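Local coordinates for protein putative sugar phosphate isomerase (Acidithiobacillus ferrooxidans, PDB 3L2H) that probably binds a metal ion in a cupin fold and may interconvert sugar phosphates, although its substrate is not established, at residues R32-L37 with H49-E54; E70-L75 with L115-I120; K22-N27 with E58-H63. All coordinates share one frame; numbering follows the deposited sequence. Where two conformers were deposited one is given.

Contact 1: R32-L37 with H49-E54; sequences RVNKSL and HLIQIE. With CXS (3-cyclohexyl-1-propylsulfonic acid), chain L.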
loop_
_atom_site.group_PDB
_atom_site.type_symbol
_atom_site.label_atom_id
_atom_site.label_comp_id
_atom_site.label_asym_id
_atom_site.label_seq_id
_atom_site.Cartn_x
_atom_site.Cartn_y
_atom_site.Cartn_z
ATOM N N ARG B 32 -4.443 -31.356 -5.441
ATOM C CA ARG B 32 -3.589 -31.033 -6.571
ATOM C C ARG B 32 -2.094 -31.134 -6.237
ATOM O O ARG B 32 -1.696 -30.955 -5.080
ATOM C CB ARG B 32 -3.960 -29.620 -7.069
ATOM C CG ARG B 32 -3.194 -28.458 -6.457
ATOM C CD ARG B 32 -4.007 -27.150 -6.683
ATOM N NE ARG B 32 -3.236 -25.960 -6.399
ATOM C CZ ARG B 32 -3.726 -24.738 -6.510
ATOM N NH1 ARG B 32 -5.000 -24.540 -6.880
ATOM N NH2 ARG B 32 -2.950 -23.716 -6.249
ATOM N N VAL B 33 -1.275 -31.450 -7.244
ATOM C CA VAL B 33 0.167 -31.373 -7.087
ATOM C C VAL B 33 0.456 -29.923 -7.391
ATOM O O VAL B 33 0.044 -29.423 -8.430
ATOM C CB VAL B 33 0.944 -32.319 -8.013
ATOM C CG1 VAL B 33 2.435 -32.008 -7.956
ATOM C CG2 VAL B 33 0.685 -33.751 -7.569
ATOM N N ASN B 34 1.100 -29.231 -6.463
ATOM C CA ASN B 34 1.415 -27.822 -6.607
ATOM C C ASN B 34 2.907 -27.598 -6.615
ATOM O O ASN B 34 3.598 -27.963 -5.648
ATOM C CB ASN B 34 0.799 -27.034 -5.446
ATOM C CG ASN B 34 0.782 -25.562 -5.705
ATOM O OD1 ASN B 34 -0.212 -25.028 -6.251
ATOM N ND2 ASN B 34 1.829 -24.869 -5.283
ATOM N N LYS B 35 3.401 -27.018 -7.697
ATOM C CA LYS B 35 4.787 -26.624 -7.844
ATOM C C LYS B 35 4.856 -25.096 -7.822
ATOM O O LYS B 35 4.413 -24.435 -8.755
ATOM C CB LYS B 35 5.355 -27.179 -9.145
ATOM C CG LYS B 35 5.357 -28.756 -9.188
ATOM C CD LYS B 35 5.882 -29.298 -10.551
ATOM C CE LYS B 35 5.751 -30.796 -10.617
ATOM N NZ LYS B 35 6.407 -31.339 -11.898
ATOM N N SER B 36 5.384 -24.544 -6.750
ATOM C CA SER B 36 5.376 -23.132 -6.587
ATOM C C SER B 36 6.642 -22.537 -7.249
ATOM O O SER B 36 7.772 -22.525 -6.680
ATOM C CB SER B 36 5.292 -22.726 -5.132
ATOM O OG SER B 36 5.377 -21.295 -5.041
ATOM N N LEU B 37 6.459 -22.132 -8.487
ATOM C CA LEU B 37 7.581 -21.596 -9.263
ATOM C C LEU B 37 8.087 -20.286 -8.628
ATOM O O LEU B 37 9.297 -20.057 -8.459
ATOM C CB LEU B 37 7.158 -21.393 -10.706
ATOM C CG LEU B 37 6.577 -22.608 -11.442
ATOM C CD1 LEU B 37 6.360 -22.252 -12.930
ATOM C CD2 LEU B 37 7.443 -23.907 -11.234
ATOM N N HIS B 49 2.165 -20.736 -9.811
ATOM C CA HIS B 49 2.069 -22.140 -9.476
ATOM C C HIS B 49 1.756 -22.956 -10.734
ATOM O O HIS B 49 0.833 -22.632 -11.487
ATOM C CB HIS B 49 0.954 -22.358 -8.447
ATOM C CG HIS B 49 1.134 -21.596 -7.174
ATOM N ND1 HIS B 49 1.894 -22.079 -6.122
ATOM C CD2 HIS B 49 0.683 -20.376 -6.784
ATOM C CE1 HIS B 49 1.858 -21.207 -5.126
ATOM N NE2 HIS B 49 1.130 -20.167 -5.502
ATOM N N LEU B 50 2.505 -24.019 -10.930
ATOM C CA LEU B 50 2.161 -25.013 -11.934
ATOM C C LEU B 50 1.444 -26.153 -11.205
ATOM O O LEU B 50 1.990 -26.777 -10.288
ATOM C CB LEU B 50 3.388 -25.471 -12.684
ATOM C CG LEU B 50 2.916 -26.344 -13.856
ATOM C CD1 LEU B 50 3.603 -25.929 -15.124
ATOM C CD2 LEU B 50 3.064 -27.841 -13.548
ATOM N N ILE B 51 0.190 -26.367 -11.550
ATOM C CA ILE B 51 -0.649 -27.312 -10.804
ATOM C C ILE B 51 -1.073 -28.456 -11.700
ATOM O O ILE B 51 -1.205 -28.295 -12.921
ATOM C CB ILE B 51 -1.891 -26.613 -10.125
ATOM C CG1 ILE B 51 -2.940 -26.218 -11.155
ATOM C CG2 ILE B 51 -1.448 -25.382 -9.344
ATOM C CD1 ILE B 51 -4.287 -25.831 -10.572
ATOM N N GLN B 52 -1.248 -29.613 -11.085
ATOM C CA GLN B 52 -1.754 -30.802 -11.760
ATOM C C GLN B 52 -2.969 -31.289 -10.954
ATOM O O GLN B 52 -2.837 -31.509 -9.751
ATOM C CB GLN B 52 -0.704 -31.913 -11.840
ATOM C CG GLN B 52 0.639 -31.463 -12.409
ATOM C CD GLN B 52 1.723 -32.503 -12.220
ATOM O OE1 GLN B 52 1.590 -33.412 -11.396
ATOM N NE2 GLN B 52 2.816 -32.382 -12.991
ATOM N N ILE B 53 -4.098 -31.442 -11.645
ATOM C CA ILE B 53 -5.361 -31.873 -11.088
ATOM C C ILE B 53 -5.744 -33.141 -11.797
ATOM O O ILE B 53 -5.980 -33.146 -13.030
ATOM C CB ILE B 53 -6.451 -30.814 -11.320
ATOM C CG1 ILE B 53 -5.988 -29.453 -10.796
ATOM C CG2 ILE B 53 -7.790 -31.264 -10.706
ATOM C CD1 ILE B 53 -6.999 -28.353 -11.013
ATOM N N GLU B 54 -5.826 -34.221 -11.045
ATOM C CA GLU B 54 -6.177 -35.505 -11.629
ATOM C C GLU B 54 -7.674 -35.623 -11.890
ATOM O O GLU B 54 -8.488 -34.892 -11.305
ATOM C CB GLU B 54 -5.687 -36.667 -10.754
ATOM C CG GLU B 54 -4.188 -36.780 -10.619
ATOM C CD GLU B 54 -3.408 -36.745 -11.949
ATOM O OE1 GLU B 54 -3.941 -37.082 -13.007
ATOM O OE2 GLU B 54 -2.217 -36.367 -11.947
HETATM S S CXS L . 4.960 -30.493 -15.403
HETATM O O1 CXS L . 3.529 -30.926 -15.540
HETATM O O2 CXS L . 5.855 -31.525 -15.950
HETATM O O3 CXS L . 5.295 -30.262 -13.990
HETATM C C1 CXS L . 5.181 -29.116 -16.357
HETATM C C2 CXS L . 4.718 -29.355 -17.787
HETATM C C3 CXS L . 4.920 -28.142 -18.677
HETATM N N CXS L . 4.901 -28.421 -20.091
HETATM C C4 CXS L . 5.277 -27.383 -21.038
HETATM C C5 CXS L . 4.274 -26.225 -21.026
HETATM C C6 CXS L . 4.751 -25.119 -21.967
HETATM C C7 CXS L . 4.963 -25.633 -23.391
HETATM C C8 CXS L . 5.821 -26.895 -23.426
HETATM C C9 CXS L . 5.346 -27.953 -22.457
HETATM O O HOH W 1 5.578 -33.772 -14.073
#

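Contact 2: E70-L75 with L115-I120; sequences EAVYVL and LVCLVI. With EDO (1,2-ethanediol), chain N.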
loop_
_atom_site.group_PDB
_atom_site.type_symbol
_atom_site.label_atom_id
_atom_site.label_comp_id
_atom_site.label_asym_id
_atom_site.label_seq_id
_atom_site.Cartn_x
_atom_site.Cartn_y
_atom_site.Cartn_z
ATOM N N GLU B 70 -6.604 -13.083 -9.345
ATOM C CA GLU B 70 -6.197 -14.455 -9.581
ATOM C C GLU B 70 -6.422 -14.720 -11.071
ATOM O O GLU B 70 -7.334 -14.133 -11.646
ATOM C CB GLU B 70 -7.083 -15.378 -8.727
ATOM C CG GLU B 70 -6.829 -16.791 -8.819
ATOM C CD GLU B 70 -7.553 -17.584 -7.721
ATOM O OE1 GLU B 70 -8.708 -17.260 -7.294
ATOM O OE2 GLU B 70 -6.914 -18.534 -7.291
ATOM N N ALA B 71 -5.648 -15.623 -11.665
ATOM C CA ALA B 71 -5.859 -16.033 -13.044
ATOM C C ALA B 71 -5.349 -17.447 -13.270
ATOM O O ALA B 71 -4.513 -17.941 -12.502
ATOM C CB ALA B 71 -5.167 -15.058 -14.017
ATOM N N VAL B 72 -5.838 -18.087 -14.340
ATOM C CA VAL B 72 -5.483 -19.466 -14.673
ATOM C C VAL B 72 -5.169 -19.565 -16.147
ATOM O O VAL B 72 -5.896 -19.008 -16.969
ATOM C CB VAL B 72 -6.598 -20.465 -14.327
ATOM C CG1 VAL B 72 -6.160 -21.914 -14.689
ATOM C CG2 VAL B 72 -7.020 -20.374 -12.840
ATOM N N TYR B 73 -4.073 -20.237 -16.510
ATOM C CA TYR B 73 -3.735 -20.474 -17.925
ATOM C C TYR B 73 -3.572 -21.973 -18.117
ATOM O O TYR B 73 -2.801 -22.622 -17.406
ATOM C CB TYR B 73 -2.492 -19.682 -18.379
ATOM C CG TYR B 73 -2.173 -19.809 -19.868
ATOM C CD1 TYR B 73 -2.758 -18.956 -20.781
ATOM C CD2 TYR B 73 -1.300 -20.769 -20.355
ATOM C CE1 TYR B 73 -2.498 -19.042 -22.145
ATOM C CE2 TYR B 73 -1.041 -20.871 -21.742
ATOM C CZ TYR B 73 -1.647 -19.997 -22.625
ATOM O OH TYR B 73 -1.404 -20.011 -23.985
ATOM N N VAL B 74 -4.362 -22.542 -19.009
ATOM C CA VAL B 74 -4.392 -24.004 -19.165
ATOM C C VAL B 74 -3.278 -24.446 -20.086
ATOM O O VAL B 74 -3.202 -23.998 -21.221
ATOM C CB VAL B 74 -5.722 -24.496 -19.715
ATOM C CG1 VAL B 74 -5.731 -26.055 -19.826
ATOM C CG2 VAL B 74 -6.898 -24.012 -18.853
ATOM N N LEU B 75 -2.415 -25.328 -19.591
ATOM C CA LEU B 75 -1.311 -25.866 -20.375
ATOM C C LEU B 75 -1.675 -27.181 -21.052
ATOM O O LEU B 75 -1.278 -27.394 -22.188
ATOM C CB LEU B 75 -0.073 -26.059 -19.498
ATOM C CG LEU B 75 0.516 -24.763 -18.918
ATOM C CD1 LEU B 75 1.666 -25.061 -17.890
ATOM C CD2 LEU B 75 0.990 -23.797 -20.006
ATOM N N LEU B 115 -5.196 -32.478 -15.683
ATOM C CA LEU B 115 -5.388 -31.069 -16.047
ATOM C C LEU B 115 -4.206 -30.319 -15.506
ATOM O O LEU B 115 -3.971 -30.359 -14.289
ATOM C CB LEU B 115 -6.704 -30.554 -15.499
ATOM C CG LEU B 115 -7.011 -29.060 -15.622
ATOM C CD1 LEU B 115 -6.992 -28.585 -17.085
ATOM C CD2 LEU B 115 -8.382 -28.742 -14.995
ATOM N N VAL B 116 -3.446 -29.647 -16.384
ATOM C CA VAL B 116 -2.234 -28.952 -15.971
ATOM C C VAL B 116 -2.338 -27.456 -16.319
ATOM O O VAL B 116 -2.585 -27.085 -17.454
ATOM C CB VAL B 116 -0.961 -29.594 -16.591
ATOM C CG1 VAL B 116 0.329 -28.900 -16.114
ATOM C CG2 VAL B 116 -0.944 -31.113 -16.282
ATOM N N CYS B 117 -2.207 -26.612 -15.303
ATOM C CA CYS B 117 -2.386 -25.175 -15.425
ATOM C C CYS B 117 -1.332 -24.394 -14.692
ATOM O O CYS B 117 -0.728 -24.878 -13.733
ATOM C CB CYS B 117 -3.702 -24.720 -14.768
ATOM S SG CYS B 117 -5.180 -25.527 -15.461
ATOM N N LEU B 118 -1.163 -23.167 -15.146
ATOM C CA LEU B 118 -0.460 -22.153 -14.411
ATOM C C LEU B 118 -1.509 -21.349 -13.665
ATOM O O LEU B 118 -2.512 -20.926 -14.263
ATOM C CB LEU B 118 0.295 -21.205 -15.329
ATOM C CG LEU B 118 1.648 -21.572 -15.833
ATOM C CD1 LEU B 118 2.125 -20.391 -16.698
ATOM C CD2 LEU B 118 2.591 -21.884 -14.624
ATOM N N VAL B 119 -1.336 -21.218 -12.360
ATOM C CA VAL B 119 -2.160 -20.372 -11.538
ATOM C C VAL B 119 -1.304 -19.167 -11.080
ATOM O O VAL B 119 -0.203 -19.334 -10.521
ATOM C CB VAL B 119 -2.774 -21.139 -10.354
ATOM C CG1 VAL B 119 -3.561 -20.165 -9.478
ATOM C CG2 VAL B 119 -3.675 -22.271 -10.866
ATOM N N ILE B 120 -1.829 -17.961 -11.330
ATOM C CA ILE B 120 -1.141 -16.699 -11.104
ATOM C C ILE B 120 -1.998 -15.866 -10.190
ATOM O O ILE B 120 -3.195 -15.645 -10.487
ATOM C CB ILE B 120 -0.922 -15.938 -12.404
ATOM C CG1 ILE B 120 -0.067 -16.748 -13.385
ATOM C CG2 ILE B 120 -0.243 -14.563 -12.122
ATOM C CD1 ILE B 120 -0.344 -16.459 -14.848
HETATM C C1 EDO N . -7.280 -21.794 -8.198
HETATM O O1 EDO N . -7.925 -20.787 -7.387
HETATM C C2 EDO N . -7.884 -21.830 -9.580
HETATM O O2 EDO N . -9.147 -22.525 -9.485
#

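Contact 3: K22-N27 with E58-H63; sequences KVHFLN and ESTEYH. With EDO (1,2-ethanediol), chain N.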
loop_
_atom_site.group_PDB
_atom_site.type_symbol
_atom_site.label_atom_id
_atom_site.label_comp_id
_atom_site.label_asym_id
_atom_site.label_seq_id
_atom_site.Cartn_x
_atom_site.Cartn_y
_atom_site.Cartn_z
ATOM N N LYS B 22 -1.406 -30.734 -2.148
ATOM C CA LYS B 22 -2.198 -29.705 -1.473
ATOM C C LYS B 22 -3.679 -30.014 -1.585
ATOM O O LYS B 22 -4.184 -30.298 -2.677
ATOM C CB LYS B 22 -1.857 -28.324 -2.024
ATOM C CG LYS B 22 -0.372 -27.996 -1.847
ATOM C CD LYS B 22 -0.078 -26.506 -1.747
ATOM C CE LYS B 22 1.361 -26.289 -1.327
ATOM N NZ LYS B 22 1.719 -27.098 -0.109
ATOM N N VAL B 23 -4.349 -29.995 -0.436
ATOM C CA VAL B 23 -5.782 -30.286 -0.340
ATOM C C VAL B 23 -6.385 -29.023 0.311
ATOM O O VAL B 23 -5.869 -28.526 1.325
ATOM C CB VAL B 23 -6.116 -31.549 0.447
ATOM C CG1 VAL B 23 -7.610 -31.835 0.381
ATOM C CG2 VAL B 23 -5.336 -32.771 -0.089
ATOM N N HIS B 24 -7.407 -28.450 -0.319
ATOM C CA HIS B 24 -8.068 -27.303 0.267
ATOM C C HIS B 24 -8.750 -27.708 1.590
ATOM O O HIS B 24 -9.446 -28.762 1.665
ATOM C CB HIS B 24 -9.058 -26.700 -0.713
ATOM C CG HIS B 24 -9.456 -25.328 -0.336
ATOM N ND1 HIS B 24 -10.262 -25.062 0.747
ATOM C CD2 HIS B 24 -9.074 -24.127 -0.829
ATOM C CE1 HIS B 24 -10.367 -23.758 0.895
ATOM N NE2 HIS B 24 -9.676 -23.169 -0.059
ATOM N N PHE B 25 -8.613 -26.879 2.637
ATOM C CA PHE B 25 -9.179 -27.290 3.954
ATOM C C PHE B 25 -10.721 -27.320 4.003
ATOM O O PHE B 25 -11.303 -27.952 4.910
ATOM C CB PHE B 25 -8.630 -26.445 5.107
ATOM C CG PHE B 25 -9.325 -25.115 5.295
ATOM C CD1 PHE B 25 -9.124 -24.080 4.414
ATOM C CD2 PHE B 25 -10.169 -24.907 6.365
ATOM C CE1 PHE B 25 -9.747 -22.833 4.604
ATOM C CE2 PHE B 25 -10.815 -23.661 6.527
ATOM C CZ PHE B 25 -10.553 -22.626 5.660
ATOM N N LEU B 26 -11.364 -26.714 2.999
ATOM C CA LEU B 26 -12.816 -26.705 2.883
ATOM C C LEU B 26 -13.342 -27.638 1.808
ATOM O O LEU B 26 -14.577 -27.744 1.655
ATOM C CB LEU B 26 -13.337 -25.259 2.685
ATOM C CG LEU B 26 -13.226 -24.322 3.910
ATOM C CD1 LEU B 26 -13.639 -22.831 3.608
ATOM C CD2 LEU B 26 -14.037 -24.875 5.101
ATOM N N ASN B 27 -12.462 -28.359 1.110
ATOM C CA ASN B 27 -12.919 -29.247 0.010
ATOM C C ASN B 27 -11.969 -30.422 -0.147
ATOM O O ASN B 27 -10.857 -30.262 -0.689
ATOM C CB ASN B 27 -13.070 -28.490 -1.321
ATOM C CG ASN B 27 -13.649 -29.355 -2.412
ATOM O OD1 ASN B 27 -13.871 -30.558 -2.217
ATOM N ND2 ASN B 27 -13.848 -28.768 -3.590
ATOM N N GLU B 58 -10.584 -31.257 -8.061
ATOM C CA GLU B 58 -10.931 -29.881 -8.303
ATOM C C GLU B 58 -9.769 -28.995 -7.907
ATOM O O GLU B 58 -8.893 -29.390 -7.151
ATOM C CB GLU B 58 -12.147 -29.450 -7.485
ATOM C CG GLU B 58 -13.483 -30.066 -7.825
ATOM C CD GLU B 58 -14.550 -29.465 -6.899
ATOM O OE1 GLU B 58 -14.894 -28.243 -7.010
ATOM O OE2 GLU B 58 -14.921 -30.163 -5.971
ATOM N N SER B 59 -9.807 -27.762 -8.384
ATOM C CA SER B 59 -8.709 -26.835 -8.200
ATOM C C SER B 59 -8.707 -26.142 -6.847
ATOM O O SER B 59 -7.648 -25.671 -6.400
ATOM C CB SER B 59 -8.749 -25.772 -9.327
ATOM O OG SER B 59 -9.844 -24.862 -9.218
ATOM N N THR B 60 -9.880 -26.083 -6.204
ATOM C CA THR B 60 -10.066 -25.219 -5.051
ATOM C C THR B 60 -11.433 -25.477 -4.421
ATOM O O THR B 60 -12.168 -26.331 -4.886
ATOM C CB THR B 60 -10.002 -23.713 -5.497
ATOM O OG1 THR B 60 -9.892 -22.866 -4.353
ATOM C CG2 THR B 60 -11.243 -23.348 -6.334
ATOM N N GLU B 61 -11.746 -24.789 -3.333
ATOM C CA GLU B 61 -13.140 -24.672 -2.907
ATOM C C GLU B 61 -13.681 -23.426 -3.551
ATOM O O GLU B 61 -13.027 -22.373 -3.520
ATOM C CB GLU B 61 -13.263 -24.557 -1.388
ATOM C CG GLU B 61 -14.669 -24.174 -0.906
ATOM C CD GLU B 61 -15.736 -25.225 -1.182
ATOM O OE1 GLU B 61 -15.366 -26.363 -1.550
ATOM O OE2 GLU B 61 -16.972 -24.949 -1.018
ATOM N N TYR B 62 -14.841 -23.536 -4.187
ATOM C CA TYR B 62 -15.560 -22.406 -4.810
ATOM C C TYR B 62 -15.411 -21.148 -3.983
ATOM O O TYR B 62 -15.824 -21.119 -2.822
ATOM C CB TYR B 62 -17.010 -22.788 -4.924
ATOM C CG TYR B 62 -17.920 -21.874 -5.715
ATOM C CD1 TYR B 62 -17.771 -21.709 -7.091
ATOM C CD2 TYR B 62 -18.938 -21.182 -5.080
ATOM C CE1 TYR B 62 -18.645 -20.883 -7.824
ATOM C CE2 TYR B 62 -19.823 -20.377 -5.786
ATOM C CZ TYR B 62 -19.668 -20.233 -7.151
ATOM O OH TYR B 62 -20.524 -19.428 -7.816
ATOM N N HIS B 63 -14.802 -20.109 -4.575
ATOM C CA HIS B 63 -14.460 -18.931 -3.789
ATOM C C HIS B 63 -14.417 -17.618 -4.587
ATOM O O HIS B 63 -14.339 -17.600 -5.820
ATOM C CB HIS B 63 -13.103 -19.158 -3.090
ATOM C CG HIS B 63 -11.946 -19.133 -4.033
ATOM N ND1 HIS B 63 -11.438 -20.268 -4.622
ATOM C CD2 HIS B 63 -11.277 -18.090 -4.594
ATOM C CE1 HIS B 63 -10.451 -19.938 -5.438
ATOM N NE2 HIS B 63 -10.359 -18.617 -5.473
HETATM C C1 EDO N . -7.280 -21.794 -8.198
HETATM O O1 EDO N . -7.925 -20.787 -7.387
HETATM C C2 EDO N . -7.884 -21.830 -9.580
HETATM O O2 EDO N . -9.147 -22.525 -9.485
#

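Contact 1: R32-L37 with H49-E54
Arg32, in one of its two conformers, lays its guanidinium over Ile51, whose CG2 sits 3.3 Å above one face, displaced toward the rim and nearest NE. In that conformer it also grips Asn34 side-on: NE and NH2 both donate to OD1, at 3.2 and 3.0 Å, and OD1 lies close to the guanidinium plane. NH1 makes a weak bond to Ser59 O. Val33 and Gln52 form a hydrogen-bonded antiparallel pair, their side chains side by side and pointing the same way, with the OE1 of Gln52 against the Val33 CB. Asn34 forms a non-hydrogen-bonded pair with Ile51; its CG is anti to the backbone N (chi1 -165°), and ND2 reaches diagonally to ND1 of His49 at 2.9 Å. This bond is fairly straight at 164°, but the donor stands about 33° out of the imidazole plane. Lys35 pairs with Leu50 through two backbone bonds, while its side chain, extended beyond CG, runs out on the face shared with Val33, Leu50 and Gln52. There NZ meets O3 of a cyclohexyl-propylsulfonate, probably from the crystallisation liquor, at 2.6 Å, Gln52 NE2 holds O1 at 3.0 Å, and a water links Gln52 NE2 to O2, with a weak bond to NZ. NZ also bonds to Ile14 O. Ser36 presents OG to His49 CE1 at 3.5 Å, though its stronger partner is Asp39, and it is the N-cap of the following helix. Leu37 closes the segment with CD1 on Leu50 CB. The two faces of the strand pair thus differ: beside Ile51, a chain of hydrogen bonds from Arg32 through the Asn34 amide to His49 ND1 fixes the amide's rotation; on the other, a lysine and an amide offer donors that would probably favour an anionic group.

Contact 2: E70-L75 with L115-I120
The probable metal-site end of a cupin barrel and its hydrophobic wall meet where Glu70-Leu75 pairs antiparallel with Leu115-Ile120, Ala71 facing Ile120, Tyr73 facing Leu118. Five backbone bonds hold the pair, the straightest from Ile120 N to Ala71 O at 176°. Inward from the strands, Val72 CG1 rests on Cys117 CB at 3.7 Å, and Val74 CG1 meets Leu115 CD1 at 3.9 Å, the two side chains crossing at about a right angle. On the other face, Leu75 CD1 touches Leu118 CG at 4.1 Å, and Tyr73 and Leu75 pack against Leu75 and Tyr73 of the second subunit. Glu70, extended with CG anti to the backbone N (chi1 -180°), pairs OE1 with His63 NE2; its OE2 lies 2.5 Å from O1 of an ethanediol, probably from the crystallisation liquor, a separation shorter than a normal bond and so doubtful in detail. An alanine here would probably leave His63 NE2 without its carboxylate mate, the ring then held from the ND1 side. Glu70, His63 and His105 gather round this diol, consistent with three of the positions that usually supply metal ligands in the cupin fold.

Contact 3: K22-N27 with E58-H63
Glu61 and His24 meet where a type I beta turn, His24 to Asn27, packs on the loop 58-63 that leads into the histidine-rich site of the cupin barrel. Glu61 can be followed outward. Its CB lies over one face of the His24 ring, 3.8 Å from the centroid and 14° off the normal, a CH-pi contact; the ring of Tyr131 meets the imidazole as well. CG comes against Leu26 CB at 4.0 Å. The chain then bends (chi2 66°), which carries CD toward Leu26 O, and at the tip OE1 approaches Asn27 CB to 3.1 Å, while OE2 bonds to Gln134. The ND1 of His24 accepts from Leu26 N at 3.0 Å, with that donor at the ring edge and in the plane, and this bond helps to fix the ring's rotation. Asn27, whose own N closes the turn onto His24 O, reaches across with ND2 and donates to two acceptors. One is OE2 of Glu58 at 3.0 Å, a nearly straight bond that meets the carboxylate from above its plane, with amide and carboxylate planes 64° apart. The other is Thr60 O at 3.2 Å, more bent. With OD1 taken by Gly29 N, the amide is held at both ends and would hardly rotate. Past Glu61, His63 donates from ND1 back to Glu61 O, and its ring meets those of His65 and His105. Glu61 N, about 3.7 Å from His24 CD2, is buried by the contact and finds no hydrogen-bond acceptor.

Overall arrangement
Contacts 1 and 2 belong to one antiparallel sheet, and strands 46-53 and 115-122 probably hydrogen-bond directly, His49 O with Val119 N and Ile51 N with Cys117 O. Contact 2 is the more buried, mostly apolar, with Glu70 at its end. Contact 1 is partly buried and carries polar groups on both faces; both reach the second subunit. Contact 3, also partly buried, joins the end of strand 20-24 and its turn to a loop, so side chains rather than strand ladders do the holding. It meets contact 1 through strand 20-24 beside 27-36, with Arg32 O probably accepting from Lys22 N, and meets contact 2 at the bound ethanediol.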